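Carbohydrate binding family 6 (Clostridium thermocellum, PDB 5A8C) probably removes terminal alpha-L-arabinofuranosyl residues from arabinose-bearing polysaccharides or their fragments, as a five-bladed beta-propeller glycoside hydrolase of family 43. Local coordinates at residues A[186-191]-A[195-200]; A[304-307]-A[313-316]; A[64-69]-A[264-269]. All blocks are in the same frame, centred on the assembly; numbering follows the deposited sequence. Where two conformers were deposited one is given.

Contact 1: residues A[186-191]-A[195-200]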
loop_
_atom_site.group_PDB
_atom_site.type_symbol
_atom_site.label_atom_id
_atom_site.label_comp_id
_atom_site.label_asym_id
_atom_site.label_seq_id
_atom_site.Cartn_x
_atom_site.Cartn_y
_atom_site.Cartn_z
ATOM N N ARG A 186 -11.761 4.664 -7.121
ATOM C CA ARG A 186 -12.460 5.784 -6.511
ATOM C C ARG A 186 -11.466 6.642 -5.751
ATOM O O ARG A 186 -10.437 6.156 -5.276
ATOM C CB ARG A 186 -13.551 5.297 -5.563
ATOM C CG ARG A 186 -14.649 4.486 -6.227
ATOM C CD ARG A 186 -15.544 5.295 -7.150
ATOM N NE ARG A 186 -16.600 4.496 -7.770
ATOM C CZ ARG A 186 -16.462 3.756 -8.861
ATOM N NH1 ARG A 186 -15.314 3.695 -9.499
ATOM N NH2 ARG A 186 -17.499 3.086 -9.344
ATOM N N VAL A 187 -11.783 7.922 -5.615
ATOM C CA VAL A 187 -11.020 8.815 -4.769
ATOM C C VAL A 187 -11.992 9.707 -4.018
ATOM O O VAL A 187 -12.954 10.227 -4.588
ATOM C CB VAL A 187 -9.946 9.609 -5.553
ATOM C CG1 VAL A 187 -10.538 10.423 -6.719
ATOM C CG2 VAL A 187 -9.128 10.482 -4.644
ATOM N N ILE A 188 -11.760 9.890 -2.734
ATOM C CA ILE A 188 -12.596 10.737 -1.889
ATOM C C ILE A 188 -11.721 11.650 -1.053
ATOM O O ILE A 188 -10.630 11.267 -0.616
ATOM C CB ILE A 188 -13.538 9.899 -1.018
ATOM C CG1 ILE A 188 -14.672 10.765 -0.391
ATOM C CG2 ILE A 188 -12.791 9.092 0.045
ATOM C CD1 ILE A 188 -15.807 9.937 0.169
ATOM N N LYS A 189 -12.165 12.883 -0.839
ATOM C CA LYS A 189 -11.497 13.759 0.102
ATOM C C LYS A 189 -11.677 13.315 1.529
ATOM O O LYS A 189 -12.739 12.858 1.929
ATOM C CB LYS A 189 -12.037 15.189 -0.073
ATOM C CG LYS A 189 -11.661 15.778 -1.376
ATOM C CD LYS A 189 -12.185 17.219 -1.529
ATOM C CE LYS A 189 -13.712 17.407 -1.468
ATOM N NZ LYS A 189 -14.461 16.723 -2.568
ATOM N N LEU A 190 -10.595 13.458 2.319
ATOM C CA LEU A 190 -10.655 13.315 3.768
ATOM C C LEU A 190 -10.573 14.660 4.428
ATOM O O LEU A 190 -9.893 15.572 3.942
ATOM C CB LEU A 190 -9.528 12.416 4.293
ATOM C CG LEU A 190 -9.408 11.017 3.678
ATOM C CD1 LEU A 190 -8.318 10.254 4.375
ATOM C CD2 LEU A 190 -10.718 10.290 3.685
ATOM N N GLY A 191 -11.236 14.797 5.576
ATOM C CA GLY A 191 -11.074 15.988 6.365
ATOM C C GLY A 191 -9.673 16.127 6.916
ATOM O O GLY A 191 -8.892 15.156 6.984
ATOM N N ILE A 195 -9.921 11.388 9.771
ATOM C CA ILE A 195 -10.808 10.319 10.267
ATOM C C ILE A 195 -12.248 10.560 9.834
ATOM O O ILE A 195 -13.160 9.969 10.398
ATOM C CB ILE A 195 -10.681 10.131 11.798
ATOM C CG1 ILE A 195 -11.108 11.401 12.553
ATOM C CG2 ILE A 195 -9.285 9.692 12.165
ATOM C CD1 ILE A 195 -11.317 11.141 14.020
ATOM N N SER A 196 -12.430 11.373 8.774
ATOM C CA SER A 196 -13.716 11.719 8.230
ATOM C C SER A 196 -13.548 11.924 6.753
ATOM O O SER A 196 -12.444 12.243 6.287
ATOM C CB SER A 196 -14.201 13.001 8.904
ATOM O OG SER A 196 -13.322 14.097 8.691
ATOM N N THR A 197 -14.644 11.767 6.014
ATOM C CA THR A 197 -14.677 12.092 4.613
ATOM C C THR A 197 -15.374 13.433 4.394
ATOM O O THR A 197 -16.139 13.864 5.235
ATOM C CB THR A 197 -15.350 10.977 3.803
ATOM O OG1 THR A 197 -16.675 10.786 4.259
ATOM C CG2 THR A 197 -14.623 9.645 3.886
ATOM N N VAL A 198 -15.079 14.044 3.255
ATOM C CA VAL A 198 -15.703 15.275 2.870
ATOM C C VAL A 198 -16.252 15.061 1.454
ATOM O O VAL A 198 -15.507 14.714 0.549
ATOM C CB VAL A 198 -14.692 16.456 2.843
ATOM C CG1 VAL A 198 -15.380 17.739 2.343
ATOM C CG2 VAL A 198 -14.115 16.677 4.213
ATOM N N GLY A 199 -17.537 15.259 1.282
ATOM C CA GLY A 199 -18.131 15.150 -0.049
ATOM C C GLY A 199 -18.263 13.716 -0.479
ATOM O O GLY A 199 -18.252 12.770 0.319
ATOM N N SER A 200 -18.350 13.546 -1.770
ATOM C CA SER A 200 -18.580 12.268 -2.412
ATOM C C SER A 200 -17.274 11.734 -3.051
ATOM O O SER A 200 -16.403 12.497 -3.450
ATOM C CB SER A 200 -19.651 12.425 -3.469
ATOM O OG SER A 200 -20.884 12.772 -2.843
HETATM O O HOH W 1 -14.712 14.016 -1.904
#
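Ser196 meets Gly191 through the backbone: its O accepts the N-H of Gly191 at 2.9 Å. Its OG turns back to Asp193, in the short turn that joins 186-191 to 195-200. At Thr197 the backbones draw together in a non-hydrogen-bonded antiparallel pair with Leu190, the CA atoms 4.3 Å apart. The methyl CG2 of Thr197 touches two apolar ends, CD1 of Ile188 at 3.9 Å and CD2 of Leu190 at 4.0 Å. Val198 N then closes on Lys189 O at 2.9 Å, and Val198 CG2 lies over the backbone of Gly191. A single water stands between Lys189 N, from which it accepts, and Val198 O, to which it donates; it also accepts from Lys189 NZ and donates to Ser200 O. Bends at chi3 and chi4 (-61° and -63°) curl the lysine chain so that NZ comes back to this water, 2.8 Å away. Gly199, with positive phi (75°), turns the chain through a corner, and its O comes 3.7 Å from CD1 of Ile188. The hairpin lies at the outer side of a propeller blade; strand 185-190 pairs with 173-178 along one edge and with 197-198 and then 200-204 along the other, while Leu190 reaches Tyr116 of strand 112-118.

Contact 2: residues A[304-307]-A[313-316]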
loop_
_atom_site.group_PDB
_atom_site.type_symbol
_atom_site.label_atom_id
_atom_site.label_comp_id
_atom_site.label_asym_id
_atom_site.label_seq_id
_atom_site.Cartn_x
_atom_site.Cartn_y
_atom_site.Cartn_z
ATOM N N ASP A 304 13.850 -1.579 -3.210
ATOM C CA ASP A 304 14.828 -1.242 -4.220
ATOM C C ASP A 304 14.798 0.236 -4.524
ATOM O O ASP A 304 13.767 0.886 -4.317
ATOM C CB ASP A 304 14.704 -2.108 -5.489
ATOM C CG ASP A 304 15.488 -3.448 -5.344
ATOM O OD1 ASP A 304 16.731 -3.369 -5.143
ATOM O OD2 ASP A 304 14.867 -4.536 -5.419
ATOM N N GLN A 305 15.882 0.756 -5.019
ATOM C CA GLN A 305 15.931 2.151 -5.426
ATOM C C GLN A 305 15.134 2.432 -6.702
ATOM O O GLN A 305 15.046 1.586 -7.609
ATOM C CB GLN A 305 17.389 2.618 -5.588
ATOM C CG GLN A 305 17.536 4.144 -5.538
ATOM C CD GLN A 305 18.958 4.663 -5.291
ATOM O OE1 GLN A 305 19.909 3.922 -5.115
ATOM N NE2 GLN A 305 19.082 5.972 -5.259
ATOM N N MET A 306 14.589 3.645 -6.775
ATOM C CA MET A 306 13.800 4.112 -7.915
ATOM C C MET A 306 14.458 5.406 -8.407
ATOM O O MET A 306 14.863 6.237 -7.585
ATOM C CB MET A 306 12.368 4.370 -7.453
ATOM C CG MET A 306 11.366 4.611 -8.585
ATOM S SD MET A 306 9.792 5.248 -8.023
ATOM C CE MET A 306 10.121 6.995 -8.037
ATOM N N PHE A 307 14.427 5.616 -9.717
ATOM C CA PHE A 307 14.988 6.791 -10.329
ATOM C C PHE A 307 13.976 7.418 -11.272
ATOM O O PHE A 307 13.189 6.716 -11.913
ATOM C CB PHE A 307 16.251 6.396 -11.141
ATOM C CG PHE A 307 17.286 5.692 -10.326
ATOM C CD1 PHE A 307 18.103 6.405 -9.490
ATOM C CD2 PHE A 307 17.377 4.326 -10.300
ATOM C CE1 PHE A 307 19.066 5.770 -8.710
ATOM C CE2 PHE A 307 18.317 3.674 -9.523
ATOM C CZ PHE A 307 19.131 4.394 -8.737
ATOM N N THR A 313 9.163 11.049 -15.996
ATOM C CA THR A 313 8.744 9.661 -15.975
ATOM C C THR A 313 9.686 8.898 -15.034
ATOM O O THR A 313 10.775 9.352 -14.650
ATOM C CB THR A 313 8.707 9.052 -17.367
ATOM O OG1 THR A 313 9.978 9.137 -17.993
ATOM C CG2 THR A 313 7.658 9.776 -18.217
ATOM N N ILE A 314 9.207 7.727 -14.627
ATOM C CA ILE A 314 9.929 6.844 -13.706
ATOM C C ILE A 314 10.607 5.737 -14.500
ATOM O O ILE A 314 9.964 5.048 -15.297
ATOM C CB ILE A 314 8.971 6.272 -12.643
ATOM C CG1 ILE A 314 8.416 7.402 -11.798
ATOM C CG2 ILE A 314 9.696 5.230 -11.800
ATOM C CD1 ILE A 314 7.301 6.991 -10.871
ATOM N N LYS A 315 11.909 5.549 -14.269
ATOM C CA LYS A 315 12.608 4.406 -14.891
ATOM C C LYS A 315 12.141 3.127 -14.261
ATOM O O LYS A 315 11.902 3.041 -13.075
ATOM C CB LYS A 315 14.116 4.418 -14.681
ATOM C CG LYS A 315 14.806 5.545 -15.375
ATOM C CD LYS A 315 16.323 5.445 -15.227
ATOM C CE LYS A 315 16.973 6.780 -14.820
ATOM N NZ LYS A 315 18.358 6.730 -14.228
ATOM N N GLN A 316 12.016 2.113 -15.079
ATOM C CA GLN A 316 11.625 0.830 -14.535
ATOM C C GLN A 316 12.658 0.361 -13.478
ATOM O O GLN A 316 13.861 0.378 -13.711
ATOM C CB GLN A 316 11.490 -0.199 -15.637
ATOM C CG GLN A 316 10.961 -1.529 -15.125
ATOM C CD GLN A 316 10.559 -2.386 -16.241
ATOM O OE1 GLN A 316 9.881 -1.968 -17.215
ATOM N NE2 GLN A 316 10.974 -3.607 -16.144
HETATM O O HOH W 2 13.796 3.241 -11.141
#
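Met306 carries its thioether chain across Ile314, touching both branches of the isoleucine. Its CG meets the methyl CG2 of Ile314 at 3.7 Å, SD lies 3.8 Å from that same CG2, and CE continues to CD1 of Ile314 at 4.0 Å. The first two torsions of Met306 are extended, and a turn at chi3 (88°) swings CE toward the ethyl branch, whereas CG and SD stay with the branch methyl. Both residues are buried: Met306 also packs on Trp278 and Val280 of strand 277-284, and Ile314 on Ile255 of strand 250-256.

One residue further on, the chains are tied by a backbone hydrogen bond, Lys315 N to Phe307 O, 2.9 Å long and only moderately bent (152° at the hydrogen). A water lies beside it, accepting from Phe307 N and donating to Lys315 O at 2.7 Å. Phe307 thus meets Lys315 directly through O and by way of the water through N. On the exposed side the lysine chain crosses Phe307 near the root of its ring. Lys315 CE approaches Phe307 CB to 3.8 Å, and NZ stands oblique to the ring.

The two segments thus close a short excursion of chain just beyond strand 300-306, an outermost strand of its sheet. The returning segment 313-316 also meets a second antiparallel sheet, through Tyr239 of strand 237-242 and Ile255, consistent with an inter-blade junction of the beta-propeller fold.

Contact 3: residues A[64-69]-A[264-269]. With CA (calcium ion), chain B; TRS (2-amino-2-hydroxymethyl-propane-1,3-diol), chain C.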
loop_
_atom_site.group_PDB
_atom_site.type_symbol
_atom_site.label_atom_id
_atom_site.label_comp_id
_atom_site.label_asym_id
_atom_site.label_seq_id
_atom_site.Cartn_x
_atom_site.Cartn_y
_atom_site.Cartn_z
ATOM N N SER A 64 -7.286 -21.197 2.014
ATOM C CA SER A 64 -7.556 -20.952 0.597
ATOM C C SER A 64 -7.868 -19.479 0.323
ATOM O O SER A 64 -8.421 -19.142 -0.711
ATOM C CB SER A 64 -8.669 -21.847 0.114
ATOM O OG SER A 64 -9.849 -21.554 0.834
ATOM N N THR A 65 -7.516 -18.603 1.253
ATOM C CA THR A 65 -7.585 -17.170 1.053
ATOM C C THR A 65 -6.621 -16.538 2.073
ATOM O O THR A 65 -5.921 -17.223 2.821
ATOM C CB THR A 65 -9.033 -16.643 1.154
ATOM O OG1 THR A 65 -9.019 -15.269 0.739
ATOM C CG2 THR A 65 -9.529 -16.743 2.530
ATOM N N TYR A 66 -6.572 -15.218 2.035
ATOM C CA TYR A 66 -5.734 -14.460 2.928
ATOM C C TYR A 66 -6.018 -14.785 4.387
ATOM O O TYR A 66 -7.154 -15.115 4.751
ATOM C CB TYR A 66 -5.932 -12.956 2.697
ATOM C CG TYR A 66 -5.660 -12.524 1.280
ATOM C CD1 TYR A 66 -4.367 -12.441 0.801
ATOM C CD2 TYR A 66 -6.689 -12.224 0.417
ATOM C CE1 TYR A 66 -4.089 -12.098 -0.509
ATOM C CE2 TYR A 66 -6.436 -11.857 -0.897
ATOM C CZ TYR A 66 -5.133 -11.774 -1.334
ATOM O OH TYR A 66 -4.820 -11.382 -2.599
ATOM N N ASN A 67 -5.004 -14.606 5.230
ATOM C CA ASN A 67 -5.182 -14.592 6.677
ATOM C C ASN A 67 -4.304 -13.479 7.238
ATOM O O ASN A 67 -3.170 -13.729 7.643
ATOM C CB ASN A 67 -4.853 -15.946 7.292
ATOM C CG ASN A 67 -5.114 -15.973 8.750
ATOM O OD1 ASN A 67 -5.697 -15.034 9.344
ATOM N ND2 ASN A 67 -4.642 -17.043 9.390
ATOM N N ILE A 68 -4.824 -12.252 7.132
ATOM C CA ILE A 68 -4.103 -11.015 7.459
ATOM C C ILE A 68 -4.917 -10.302 8.571
ATOM O O ILE A 68 -5.763 -9.437 8.271
ATOM C CB ILE A 68 -3.942 -10.104 6.241
ATOM C CG1 ILE A 68 -3.210 -10.823 5.088
ATOM C CG2 ILE A 68 -3.185 -8.850 6.630
ATOM C CD1 ILE A 68 -3.422 -10.130 3.747
ATOM N N PRO A 69 -4.689 -10.652 9.841
ATOM C CA PRO A 69 -5.483 -10.112 10.933
ATOM C C PRO A 69 -4.935 -8.818 11.490
ATOM O O PRO A 69 -5.564 -8.174 12.322
ATOM C CB PRO A 69 -5.461 -11.240 11.960
ATOM C CG PRO A 69 -4.124 -11.886 11.761
ATOM C CD PRO A 69 -3.929 -11.840 10.272
ATOM N N SER A 264 4.378 -15.816 -10.182
ATOM C CA SER A 264 3.344 -15.219 -11.052
ATOM C C SER A 264 2.113 -14.796 -10.285
ATOM O O SER A 264 1.000 -14.805 -10.792
ATOM C CB SER A 264 2.969 -16.147 -12.207
ATOM O OG SER A 264 4.142 -16.439 -12.961
ATOM N N ASN A 265 2.318 -14.338 -9.042
ATOM C CA ASN A 265 1.215 -13.971 -8.169
ATOM C C ASN A 265 1.165 -12.458 -7.939
ATOM O O ASN A 265 1.733 -11.686 -8.704
ATOM C CB ASN A 265 1.256 -14.816 -6.903
ATOM C CG ASN A 265 -0.163 -15.105 -6.359
ATOM O OD1 ASN A 265 -0.940 -14.182 -5.958
ATOM N ND2 ASN A 265 -0.499 -16.356 -6.292
ATOM N N ASN A 266 0.443 -12.023 -6.918
ATOM C CA ASN A 266 0.202 -10.614 -6.761
ATOM C C ASN A 266 1.451 -9.815 -6.446
ATOM O O ASN A 266 2.489 -10.313 -5.971
ATOM C CB ASN A 266 -0.950 -10.334 -5.800
ATOM C CG ASN A 266 -0.800 -10.992 -4.452
ATOM O OD1 ASN A 266 0.329 -11.172 -3.942
ATOM N ND2 ASN A 266 -1.914 -11.422 -3.885
ATOM N N ASN A 267 1.335 -8.517 -6.720
ATOM C CA ASN A 267 2.435 -7.558 -6.762
ATOM C C ASN A 267 1.900 -6.266 -6.140
ATOM O O ASN A 267 0.832 -5.822 -6.580
ATOM C CB ASN A 267 2.836 -7.387 -8.240
ATOM C CG ASN A 267 4.189 -6.774 -8.519
ATOM O OD1 ASN A 267 4.909 -6.305 -7.635
ATOM N ND2 ASN A 267 4.554 -6.790 -9.811
ATOM N N HIS A 268 2.528 -5.725 -5.091
ATOM C CA HIS A 268 1.950 -4.589 -4.372
ATOM C C HIS A 268 3.075 -3.735 -3.829
ATOM O O HIS A 268 4.045 -4.243 -3.297
ATOM C CB HIS A 268 1.098 -5.101 -3.220
ATOM C CG HIS A 268 0.117 -4.087 -2.650
ATOM N ND1 HIS A 268 -1.237 -4.313 -2.690
ATOM C CD2 HIS A 268 0.279 -2.892 -2.018
ATOM C CE1 HIS A 268 -1.831 -3.265 -2.104
ATOM N NE2 HIS A 268 -0.955 -2.384 -1.719
ATOM N N HIS A 269 2.959 -2.438 -3.978
ATOM C CA HIS A 269 4.073 -1.526 -3.729
ATOM C C HIS A 269 3.695 -0.253 -2.985
ATOM O O HIS A 269 2.505 0.135 -2.870
ATOM C CB HIS A 269 4.549 -1.071 -5.172
ATOM C CG HIS A 269 3.572 -0.138 -5.795
ATOM N ND1 HIS A 269 2.240 -0.466 -5.961
ATOM C CD2 HIS A 269 3.694 1.200 -6.047
ATOM C CE1 HIS A 269 1.605 0.644 -6.328
ATOM N NE2 HIS A 269 2.465 1.659 -6.446
HETATM CA CA CA B . -1.180 -0.053 -0.854
HETATM C C TRS C . -4.372 -7.753 -1.462
HETATM C C1 TRS C . -5.870 -7.499 -1.576
HETATM C C2 TRS C . -3.610 -6.439 -1.556
HETATM C C3 TRS C . -4.031 -8.517 -0.152
HETATM N N TRS C . -3.944 -8.618 -2.625
HETATM O O1 TRS C . -6.257 -6.610 -0.533
HETATM O O2 TRS C . -3.644 -5.916 -2.888
HETATM O O3 TRS C . -2.709 -8.957 -0.080
HETATM O O HOH W 3 -0.252 0.443 -3.095
HETATM O O HOH W 4 -3.328 -0.288 0.339
HETATM O O HOH W 5 -0.603 -1.263 1.174
HETATM O O HOH W 6 -3.049 0.655 -2.257
HETATM O O HOH W 7 -1.380 2.165 -0.031
#
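Tyr66 and Asn266 point at each other from opposite sides of the pocket, with ring and amide planes only 14° apart. Asn266 ND2 lies at the edge of the phenol ring, near its plane, and stands 3.2 Å from Tyr66 OH. The other end of the amide is fixed by two arginines, Arg285 and Arg299, which both bond to OD1. Bound Tris, probably from the crystallisation liquor, lies against the tyrosine: its C3 sits over one ring face, offset toward the rim, and its N donates to Tyr66 OH at 2.9 Å. His268 presents its edge instead. With CG anti to the backbone N (chi1 -163°), its ring reaches inward between ligand and metal, ND1 donating to Tris O2 at 2.9 Å and NE2 binding calcium at 2.5 Å. Five waters and one further atom also coordinate the ion, and one of the waters donates to His269 O. Asp39, Asp162 and Glu211 complete the grip on Tris with Arg299. An aromatic face, hydrogen-bonding groups and carboxylates gathered round a polyhydroxylated amine suggest that Tris occupies the sugar-binding site; the NE2–calcium bond would restrain the ring that presents ND1 to Tris.

Overall arrangement
Contact 3 faces two loops across the pocket, those before strands 70-76 and 270-274, which belong to different antiparallel sheets. The centre of contact 3 is about 12 Å from the chain centre, those of contacts 1 and 2 about 18 and 17 Å. In sequence, contact 1 falls between the two segments of contact 3, and contact 2 follows after both. The centres of contacts 1 and 2 are about 30 Å apart; that of contact 3 lies about 27 Å from the first and 24 Å from the second. Strand 270-274, which 264-269 leads into, shares its sheet with strand 300-306 of contact 2. The propeller thus carries calcium at its centre with Tris in the pocket beside it, and local chain closures in its outer parts.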